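Local structure of catalase (Bacillus pumilus, 4QOM) at residues Phe135-Ala140 and Thr169-Ser174; Asn131-Phe136 and Thr282-Glu287. The protein is a haem catalase that breaks hydrogen peroxide down to water and oxygen, here with benzene-1,2,3-triol bound beside its haem. All coordinates share one frame; numbering follows the deposited sequence.

Contact 1: residues Phe135-Ala140 and Thr169-Ser174. With PYG (benzene-1,2,3-triol), chain H; HEM (protoporphyrin IX containing Fe), chain E.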
loop_
_atom_site.group_PDB
_atom_site.type_symbol
_atom_site.label_atom_id
_atom_site.label_comp_id
_atom_site.label_asym_id
_atom_site.label_seq_id
_atom_site.Cartn_x
_atom_site.Cartn_y
_atom_site.Cartn_z
ATOM N N PHE A 135 -6.875 -32.713 -6.200
ATOM C CA PHE A 135 -7.500 -31.567 -5.567
ATOM C C PHE A 135 -9.029 -31.752 -5.492
ATOM O O PHE A 135 -9.595 -32.667 -6.104
ATOM C CB PHE A 135 -7.118 -30.292 -6.352
ATOM C CG PHE A 135 -7.044 -29.065 -5.495
ATOM C CD1 PHE A 135 -6.105 -29.003 -4.546
ATOM C CD2 PHE A 135 -7.895 -28.009 -5.691
ATOM C CE1 PHE A 135 -5.983 -27.858 -3.755
ATOM C CE2 PHE A 135 -7.807 -26.861 -4.897
ATOM C CZ PHE A 135 -6.870 -26.802 -3.921
ATOM N N PHE A 136 -9.680 -30.881 -4.777
ATOM C CA PHE A 136 -11.117 -30.896 -4.469
ATOM C C PHE A 136 -11.953 -30.440 -5.658
ATOM O O PHE A 136 -13.101 -30.781 -5.749
ATOM C CB PHE A 136 -11.424 -29.851 -3.423
ATOM C CG PHE A 136 -10.662 -30.000 -2.132
ATOM C CD1 PHE A 136 -9.468 -29.287 -1.925
ATOM C CD2 PHE A 136 -11.192 -30.739 -1.093
ATOM C CE1 PHE A 136 -8.777 -29.391 -0.738
ATOM C CE2 PHE A 136 -10.519 -30.825 0.127
ATOM C CZ PHE A 136 -9.319 -30.144 0.297
ATOM N N ILE A 137 -11.357 -29.585 -6.487
ATOM C CA ILE A 137 -12.049 -28.936 -7.586
ATOM C C ILE A 137 -11.186 -28.976 -8.853
ATOM O O ILE A 137 -10.006 -29.336 -8.810
ATOM C CB ILE A 137 -12.456 -27.469 -7.268
ATOM C CG1 ILE A 137 -11.215 -26.633 -6.857
ATOM C CG2 ILE A 137 -13.540 -27.394 -6.192
ATOM C CD1 ILE A 137 -11.455 -25.148 -6.826
ATOM N N ARG A 138 -11.806 -28.700 -9.998
ATOM C CA ARG A 138 -11.136 -28.803 -11.291
ATOM C C ARG A 138 -11.188 -27.524 -12.135
ATOM O O ARG A 138 -10.731 -27.532 -13.268
ATOM C CB ARG A 138 -11.719 -29.965 -12.148
ATOM C CG ARG A 138 -13.194 -29.790 -12.468
ATOM C CD ARG A 138 -13.682 -30.802 -13.524
ATOM N NE ARG A 138 -13.593 -32.141 -13.068
ATOM C CZ ARG A 138 -14.612 -32.944 -12.707
ATOM N NH1 ARG A 138 -15.862 -32.508 -12.632
ATOM N NH2 ARG A 138 -14.334 -34.180 -12.405
ATOM N N ASP A 139 -11.738 -26.404 -11.565
ATOM C CA ASP A 139 -11.795 -25.177 -12.278
ATOM C C ASP A 139 -11.500 -24.024 -11.290
ATOM O O ASP A 139 -12.124 -23.975 -10.288
ATOM C CB ASP A 139 -13.165 -24.964 -12.914
ATOM C CG ASP A 139 -13.185 -23.817 -13.902
ATOM O OD1 ASP A 139 -12.763 -22.663 -13.518
ATOM O OD2 ASP A 139 -13.652 -24.018 -15.076
ATOM N N ALA A 140 -10.551 -23.156 -11.652
ATOM C CA ALA A 140 -10.135 -22.075 -10.719
ATOM C C ALA A 140 -11.229 -21.084 -10.333
ATOM O O ALA A 140 -11.106 -20.380 -9.295
ATOM C CB ALA A 140 -8.936 -21.354 -11.296
ATOM N N THR A 169 -20.293 -31.170 -0.786
ATOM C CA THR A 169 -21.342 -32.147 -1.233
ATOM C C THR A 169 -22.042 -31.726 -2.510
ATOM O O THR A 169 -22.433 -32.597 -3.318
ATOM C CB THR A 169 -22.406 -32.357 -0.109
ATOM O OG1 THR A 169 -23.021 -31.127 0.267
ATOM C CG2 THR A 169 -21.824 -33.082 1.095
ATOM N N LEU A 170 -22.184 -30.424 -2.715
ATOM C CA LEU A 170 -22.680 -29.819 -3.953
ATOM C C LEU A 170 -21.639 -29.721 -5.094
ATOM O O LEU A 170 -21.992 -29.280 -6.217
ATOM C CB LEU A 170 -23.334 -28.470 -3.616
ATOM C CG LEU A 170 -24.521 -28.499 -2.639
ATOM C CD1 LEU A 170 -24.939 -27.108 -2.220
ATOM C CD2 LEU A 170 -25.687 -29.225 -3.288
ATOM N N THR A 171 -20.453 -30.297 -4.864
ATOM C CA THR A 171 -19.269 -30.218 -5.704
ATOM C C THR A 171 -18.711 -31.648 -5.658
ATOM O O THR A 171 -17.614 -31.925 -5.180
ATOM C CB THR A 171 -18.269 -29.159 -5.190
ATOM O OG1 THR A 171 -18.948 -27.889 -5.081
ATOM C CG2 THR A 171 -17.067 -29.001 -6.109
ATOM N N PRO A 172 -19.511 -32.605 -6.181
ATOM C CA PRO A 172 -19.161 -34.023 -6.117
ATOM C C PRO A 172 -17.799 -34.415 -6.687
ATOM O O PRO A 172 -17.254 -35.445 -6.314
ATOM C CB PRO A 172 -20.304 -34.710 -6.892
ATOM C CG PRO A 172 -20.866 -33.635 -7.746
ATOM C CD PRO A 172 -20.725 -32.349 -6.968
ATOM N N GLU A 173 -17.201 -33.588 -7.548
ATOM C CA GLU A 173 -15.836 -33.891 -7.997
ATOM C C GLU A 173 -14.818 -33.908 -6.852
ATOM O O GLU A 173 -13.686 -34.353 -7.037
ATOM C CB GLU A 173 -15.380 -32.954 -9.109
ATOM C CG GLU A 173 -15.298 -31.472 -8.673
ATOM C CD GLU A 173 -16.562 -30.725 -9.089
ATOM O OE1 GLU A 173 -17.738 -31.194 -8.812
ATOM O OE2 GLU A 173 -16.428 -29.667 -9.638
ATOM N N SER A 174 -15.211 -33.342 -5.710
ATOM C CA SER A 174 -14.381 -33.393 -4.465
ATOM C C SER A 174 -14.233 -34.750 -3.798
ATOM O O SER A 174 -13.455 -34.922 -2.864
ATOM C CB SER A 174 -14.929 -32.396 -3.441
ATOM O OG SER A 174 -16.233 -32.759 -2.964
HETATM C C1 PYG H . -5.145 -24.386 -1.532
HETATM C C2 PYG H . -4.726 -25.760 -1.282
HETATM C C3 PYG H . -5.697 -26.678 -0.683
HETATM C C4 PYG H . -6.992 -26.265 -0.346
HETATM C C5 PYG H . -7.381 -24.941 -0.583
HETATM C C6 PYG H . -6.468 -24.055 -1.147
HETATM O O1 PYG H . -4.265 -23.504 -2.146
HETATM O O2 PYG H . -3.499 -26.132 -1.601
HETATM O O3 PYG H . -5.282 -27.900 -0.441
HETATM C CHA HEM E . -0.482 -20.650 -1.996
HETATM C CHB HEM E . -3.985 -19.753 -5.169
HETATM C CHC HEM E . -4.588 -24.618 -5.883
HETATM C CHD HEM E . -0.330 -25.259 -3.632
HETATM C C1A HEM E . -1.414 -20.004 -2.759
HETATM C C2A HEM E . -1.670 -18.603 -2.713
HETATM C C3A HEM E . -2.632 -18.355 -3.631
HETATM C C4A HEM E . -3.008 -19.588 -4.194
HETATM C CMA HEM E . -3.230 -17.037 -3.997
HETATM C CAA HEM E . -0.914 -17.594 -1.913
HETATM C CBA HEM E . 0.382 -17.272 -2.682
HETATM C CGA HEM E . 1.288 -16.257 -2.009
HETATM O O1A HEM E . 2.526 -16.180 -2.362
HETATM O O2A HEM E . 0.786 -15.464 -1.168
HETATM C C1B HEM E . -4.442 -21.024 -5.586
HETATM C C2B HEM E . -5.552 -21.168 -6.478
HETATM C C3B HEM E . -5.745 -22.498 -6.632
HETATM C C4B HEM E . -4.690 -23.200 -5.903
HETATM C CMB HEM E . -6.377 -20.050 -7.052
HETATM C CAB HEM E . -6.756 -23.170 -7.452
HETATM C CBB HEM E . -7.524 -22.347 -8.127
HETATM C C1C HEM E . -3.452 -25.220 -5.343
HETATM C C2C HEM E . -2.938 -26.456 -5.771
HETATM C C3C HEM E . -1.760 -26.656 -5.104
HETATM C C4C HEM E . -1.452 -25.485 -4.356
HETATM C CMC HEM E . -3.620 -27.440 -6.668
HETATM C CAC HEM E . -0.857 -27.747 -5.290
HETATM C CBC HEM E . -0.974 -28.490 -6.391
HETATM C C1D HEM E . -0.093 -24.027 -2.991
HETATM C C2D HEM E . 1.046 -23.875 -2.093
HETATM C C3D HEM E . 1.005 -22.608 -1.619
HETATM C C4D HEM E . -0.173 -21.995 -2.242
HETATM C CMD HEM E . 2.057 -24.955 -1.803
HETATM C CAD HEM E . 1.991 -21.973 -0.674
HETATM C CBD HEM E . 3.284 -21.552 -1.415
HETATM C CGD HEM E . 4.260 -20.968 -0.422
HETATM O O1D HEM E . 4.913 -21.798 0.253
HETATM O O2D HEM E . 4.322 -19.701 -0.274
HETATM N NA HEM E . -2.222 -20.606 -3.669
HETATM N NB HEM E . -3.956 -22.235 -5.346
HETATM N NC HEM E . -2.466 -24.614 -4.593
HETATM N ND HEM E . -0.795 -22.891 -3.032
HETATM FE FE HEM E . -2.297 -22.577 -4.142
HETATM O O HOH W 1 -11.328 -34.830 -5.755
HETATM O O HOH W 2 -14.444 -27.469 -10.072
HETATM O O HOH W 3 -16.625 -29.739 -12.415
#

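Contact 2: residues Asn131-Phe136 and Thr282-Glu287. With PYG (benzene-1,2,3-triol), chain H; HEM (protoporphyrin IX containing Fe), chain E.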
loop_
_atom_site.group_PDB
_atom_site.type_symbol
_atom_site.label_atom_id
_atom_site.label_comp_id
_atom_site.label_asym_id
_atom_site.label_seq_id
_atom_site.Cartn_x
_atom_site.Cartn_y
_atom_site.Cartn_z
ATOM N N ASN A 131 1.275 -32.232 -0.653
ATOM C CA ASN A 131 1.508 -33.669 -0.389
ATOM C C ASN A 131 0.568 -34.573 -1.129
ATOM O O ASN A 131 0.992 -35.561 -1.799
ATOM C CB ASN A 131 1.527 -33.948 1.145
ATOM C CG ASN A 131 0.188 -33.719 1.840
ATOM O OD1 ASN A 131 -0.608 -32.854 1.483
ATOM N ND2 ASN A 131 -0.057 -34.509 2.825
ATOM N N LEU A 132 -0.728 -34.275 -1.027
ATOM C CA LEU A 132 -1.759 -35.119 -1.669
ATOM C C LEU A 132 -1.764 -34.822 -3.155
ATOM O O LEU A 132 -1.517 -33.711 -3.620
ATOM C CB LEU A 132 -3.150 -34.842 -1.087
ATOM C CG LEU A 132 -3.229 -34.912 0.448
ATOM C CD1 LEU A 132 -4.670 -34.660 0.867
ATOM C CD2 LEU A 132 -2.748 -36.244 0.957
ATOM N N PRO A 133 -2.014 -35.861 -3.987
ATOM C CA PRO A 133 -1.770 -35.767 -5.441
ATOM C C PRO A 133 -2.942 -35.340 -6.310
ATOM O O PRO A 133 -2.770 -35.229 -7.542
ATOM C CB PRO A 133 -1.371 -37.232 -5.796
ATOM C CG PRO A 133 -2.228 -38.005 -4.866
ATOM C CD PRO A 133 -2.126 -37.251 -3.543
ATOM N N ILE A 134 -4.068 -34.987 -5.664
ATOM C CA ILE A 134 -5.249 -34.498 -6.381
ATOM C C ILE A 134 -5.799 -33.271 -5.671
ATOM O O ILE A 134 -5.276 -32.859 -4.661
ATOM C CB ILE A 134 -6.326 -35.573 -6.475
ATOM C CG1 ILE A 134 -6.640 -36.138 -5.079
ATOM C CG2 ILE A 134 -5.870 -36.691 -7.383
ATOM C CD1 ILE A 134 -7.835 -37.011 -5.037
ATOM N N PHE A 135 -6.875 -32.713 -6.200
ATOM C CA PHE A 135 -7.500 -31.567 -5.567
ATOM C C PHE A 135 -9.029 -31.752 -5.492
ATOM O O PHE A 135 -9.595 -32.667 -6.104
ATOM C CB PHE A 135 -7.118 -30.292 -6.352
ATOM C CG PHE A 135 -7.044 -29.065 -5.495
ATOM C CD1 PHE A 135 -6.105 -29.003 -4.546
ATOM C CD2 PHE A 135 -7.895 -28.009 -5.691
ATOM C CE1 PHE A 135 -5.983 -27.858 -3.755
ATOM C CE2 PHE A 135 -7.807 -26.861 -4.897
ATOM C CZ PHE A 135 -6.870 -26.802 -3.921
ATOM N N PHE A 136 -9.680 -30.881 -4.777
ATOM C CA PHE A 136 -11.117 -30.896 -4.469
ATOM C C PHE A 136 -11.953 -30.440 -5.658
ATOM O O PHE A 136 -13.101 -30.781 -5.749
ATOM C CB PHE A 136 -11.424 -29.851 -3.423
ATOM C CG PHE A 136 -10.662 -30.000 -2.132
ATOM C CD1 PHE A 136 -9.468 -29.287 -1.925
ATOM C CD2 PHE A 136 -11.192 -30.739 -1.093
ATOM C CE1 PHE A 136 -8.777 -29.391 -0.738
ATOM C CE2 PHE A 136 -10.519 -30.825 0.127
ATOM C CZ PHE A 136 -9.319 -30.144 0.297
ATOM N N THR A 282 -8.601 -33.784 -10.291
ATOM C CA THR A 282 -9.267 -34.671 -9.296
ATOM C C THR A 282 -8.899 -36.156 -9.567
ATOM O O THR A 282 -9.382 -37.008 -8.847
ATOM C CB THR A 282 -10.804 -34.526 -9.278
ATOM O OG1 THR A 282 -11.375 -35.010 -10.531
ATOM C CG2 THR A 282 -11.211 -33.095 -9.068
ATOM N N LYS A 283 -8.031 -36.392 -10.544
ATOM C CA LYS A 283 -7.632 -37.736 -11.002
ATOM C C LYS A 283 -6.146 -37.975 -10.825
ATOM O O LYS A 283 -5.332 -37.079 -11.110
ATOM C CB LYS A 283 -7.976 -37.918 -12.475
ATOM C CG LYS A 283 -9.428 -37.730 -12.876
ATOM C CD LYS A 283 -10.327 -38.815 -12.310
ATOM C CE LYS A 283 -11.780 -38.609 -12.685
ATOM N NZ LYS A 283 -12.434 -37.437 -12.057
ATOM N N THR A 284 -5.771 -39.178 -10.413
ATOM C CA THR A 284 -4.419 -39.700 -10.547
ATOM C C THR A 284 -4.307 -40.611 -11.789
ATOM O O THR A 284 -5.345 -40.975 -12.395
ATOM C CB THR A 284 -4.012 -40.541 -9.346
ATOM O OG1 THR A 284 -4.991 -41.553 -9.137
ATOM C CG2 THR A 284 -3.926 -39.654 -8.097
ATOM N N TRP A 285 -3.063 -40.889 -12.208
ATOM C CA TRP A 285 -2.787 -41.887 -13.263
ATOM C C TRP A 285 -2.297 -43.137 -12.636
ATOM O O TRP A 285 -1.420 -43.126 -11.731
ATOM C CB TRP A 285 -1.672 -41.365 -14.216
ATOM C CG TRP A 285 -1.895 -40.114 -14.980
ATOM C CD1 TRP A 285 -3.052 -39.392 -15.125
ATOM C CD2 TRP A 285 -0.890 -39.404 -15.676
ATOM N NE1 TRP A 285 -2.822 -38.319 -15.909
ATOM C CE2 TRP A 285 -1.493 -38.287 -16.257
ATOM C CE3 TRP A 285 0.480 -39.647 -15.911
ATOM C CZ2 TRP A 285 -0.782 -37.386 -17.004
ATOM C CZ3 TRP A 285 1.170 -38.775 -16.539
ATOM C CH2 TRP A 285 0.546 -37.635 -17.160
ATOM N N SER A 286 -2.806 -44.278 -13.133
ATOM C CA SER A 286 -2.371 -45.579 -12.632
ATOM C C SER A 286 -0.851 -45.746 -12.686
ATOM O O SER A 286 -0.222 -45.432 -13.712
ATOM C CB SER A 286 -3.002 -46.667 -13.526
ATOM O OG SER A 286 -2.362 -47.918 -13.319
ATOM N N GLU A 287 -0.249 -46.185 -11.595
ATOM C CA GLU A 287 1.203 -46.463 -11.579
ATOM C C GLU A 287 1.574 -47.799 -12.224
ATOM O O GLU A 287 2.726 -47.976 -12.630
ATOM C CB GLU A 287 1.757 -46.356 -10.146
ATOM C CG GLU A 287 1.673 -44.892 -9.728
ATOM C CD GLU A 287 2.084 -44.608 -8.308
ATOM O OE1 GLU A 287 2.638 -45.496 -7.650
ATOM O OE2 GLU A 287 1.858 -43.452 -7.878
HETATM C C1 PYG H . -5.145 -24.386 -1.532
HETATM C C2 PYG H . -4.726 -25.760 -1.282
HETATM C C3 PYG H . -5.697 -26.678 -0.683
HETATM C C4 PYG H . -6.992 -26.265 -0.346
HETATM C C5 PYG H . -7.381 -24.941 -0.583
HETATM C C6 PYG H . -6.468 -24.055 -1.147
HETATM O O1 PYG H . -4.265 -23.504 -2.146
HETATM O O2 PYG H . -3.499 -26.132 -1.601
HETATM O O3 PYG H . -5.282 -27.900 -0.441
HETATM C CHA HEM E . -0.482 -20.650 -1.996
HETATM C CHB HEM E . -3.985 -19.753 -5.169
HETATM C CHC HEM E . -4.588 -24.618 -5.883
HETATM C CHD HEM E . -0.330 -25.259 -3.632
HETATM C C1A HEM E . -1.414 -20.004 -2.759
HETATM C C2A HEM E . -1.670 -18.603 -2.713
HETATM C C3A HEM E . -2.632 -18.355 -3.631
HETATM C C4A HEM E . -3.008 -19.588 -4.194
HETATM C CMA HEM E . -3.230 -17.037 -3.997
HETATM C CAA HEM E . -0.914 -17.594 -1.913
HETATM C CBA HEM E . 0.382 -17.272 -2.682
HETATM C CGA HEM E . 1.288 -16.257 -2.009
HETATM O O1A HEM E . 2.526 -16.180 -2.362
HETATM O O2A HEM E . 0.786 -15.464 -1.168
HETATM C C1B HEM E . -4.442 -21.024 -5.586
HETATM C C2B HEM E . -5.552 -21.168 -6.478
HETATM C C3B HEM E . -5.745 -22.498 -6.632
HETATM C C4B HEM E . -4.690 -23.200 -5.903
HETATM C CMB HEM E . -6.377 -20.050 -7.052
HETATM C CAB HEM E . -6.756 -23.170 -7.452
HETATM C CBB HEM E . -7.524 -22.347 -8.127
HETATM C C1C HEM E . -3.452 -25.220 -5.343
HETATM C C2C HEM E . -2.938 -26.456 -5.771
HETATM C C3C HEM E . -1.760 -26.656 -5.104
HETATM C C4C HEM E . -1.452 -25.485 -4.356
HETATM C CMC HEM E . -3.620 -27.440 -6.668
HETATM C CAC HEM E . -0.857 -27.747 -5.290
HETATM C CBC HEM E . -0.974 -28.490 -6.391
HETATM C C1D HEM E . -0.093 -24.027 -2.991
HETATM C C2D HEM E . 1.046 -23.875 -2.093
HETATM C C3D HEM E . 1.005 -22.608 -1.619
HETATM C C4D HEM E . -0.173 -21.995 -2.242
HETATM C CMD HEM E . 2.057 -24.955 -1.803
HETATM C CAD HEM E . 1.991 -21.973 -0.674
HETATM C CBD HEM E . 3.284 -21.552 -1.415
HETATM C CGD HEM E . 4.260 -20.968 -0.422
HETATM O O1D HEM E . 4.913 -21.798 0.253
HETATM O O2D HEM E . 4.322 -19.701 -0.274
HETATM N NA HEM E . -2.222 -20.606 -3.669
HETATM N NB HEM E . -3.956 -22.235 -5.346
HETATM N NC HEM E . -2.466 -24.614 -4.593
HETATM N ND HEM E . -0.795 -22.891 -3.032
HETATM FE FE HEM E . -2.297 -22.577 -4.142
HETATM O O HOH W 4 -2.956 -36.241 -10.083
#

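Contact 1: residues Phe135-Ala140 and Thr169-Ser174
Thr171 meets Ile137 methyl to methyl, CG2 of the threonine standing 3.9 Å from CG2 of the isoleucine. Thr171 CG2 lies anti to the backbone N, with OG1 at chi1 -55°; the methyl thereby faces Ile137 while OG1 bonds to the carbonyl of Phe167. Pro386 of a neighbouring subunit also packs on Thr171.

Glu173 buries the most surface here. Its CB sits over one face of the Arg138 guanidinium, 3.6 Å from NH1 and offset toward the rim. The carboxylate and guanidinium planes are only 15° apart, yet OE2 lies well out of the guanidinium plane and 4.2 Å from NH1, so the opposite charges probably favour each other, although no N-H of Arg138 points at OE2. Water bridges the gap: one molecule accepts from Arg138 NH1 and donates to Glu173 OE2, and a second links OE2 to the backbone N of Arg138. The other terminal nitrogen, NH2, forms salt bridges to Asp280 and Asp421. At the backbone, a third water donates to Phe135 O and Glu173 O.

In the catalase fold the segment 135-140 leads from the barrel strand 123-130 toward helix 143-150, carrying aromatic side chains to the distal side of the haem. The Phe135 ring has Phe136 CD1 over the centre of one face and the haem methyl CMC 3.6 Å above the other, while its edge meets the triol, CE1 lying 3.3 Å from C3 of that ligand.

Ser174 brings the backbones together, its CA 4.1 Å from that of Phe136. Its CB rests 3.4 Å from Phe136 O, and its backbone N closes a turn on Thr171 O just before helix 175-181. The ring of Phe136 reaches the triol, its CE1 3.6 Å from C4.

Contact 2: residues Asn131-Phe136 and Thr282-Glu287
Ile134 and Thr284 touch through their methyls, CG2 to CG2 at 3.6 Å, where two irregular segments of the catalase fold run nearly antiparallel, the touching parts 161° apart in direction. One segment follows barrel strand 123-130; the other belongs to the long connection between strands 258-267 and 293-302.

The tight part is centred on Ile134. With chi1 at 53°, CG2 lies anti to the carbonyl carbon and is the branch that reaches Lys283 and Thr284; besides the Thr284 methyl, Ile134 CG2 packs 3.7 Å from the carbonyl carbon of Lys283. Pro133 widens this apolar patch: its CG comes within 4.0 Å of the same Thr284 methyl. His176 and Trp180 of helix 175-181 also pack on Ile134. At the Phe135 end, Thr282 turns its CG2 to the backbone, 3.4 Å from Phe135 O.

On the looser side a single water joins the two backbones, 2.7 Å from Pro133 O and from Lys283 O. Thr284 is partly exposed, and beyond it the segment 282-287 departs from its partner, reaching an exposed Glu287. Lys283 also points away from 131-136 but is buried, its ammonium bound by Asp280 and the carbonyl of Pro419. Thr282 OG1, which is also hydrogen-bonded to Asp280 OD1, accepts from Lys283 NZ at 3.1 Å.

How the contacts relate
The centres of the two contacts are 13 Å apart, on the same side of the chain's centre, and both begin in the connection between strand 123-130 and helix 143-150, sharing Phe135 and Phe136. Along the chain this connection comes first, 169-174 follows between helices 161-169 and 175-181, and the loop segment 282-287 comes last, before strand 293-302. The two later segments meet directly where Thr282 CG2 packs 3.4 Å from Glu173 O. Lys283 NZ and Arg138 NH2 are like charges 3.8 Å apart, but Asp280 pairs with both. Segments 169-174 and 282-287 thus pack against the connection in which Phe135 borders both haem and triol, and Phe136 the triol.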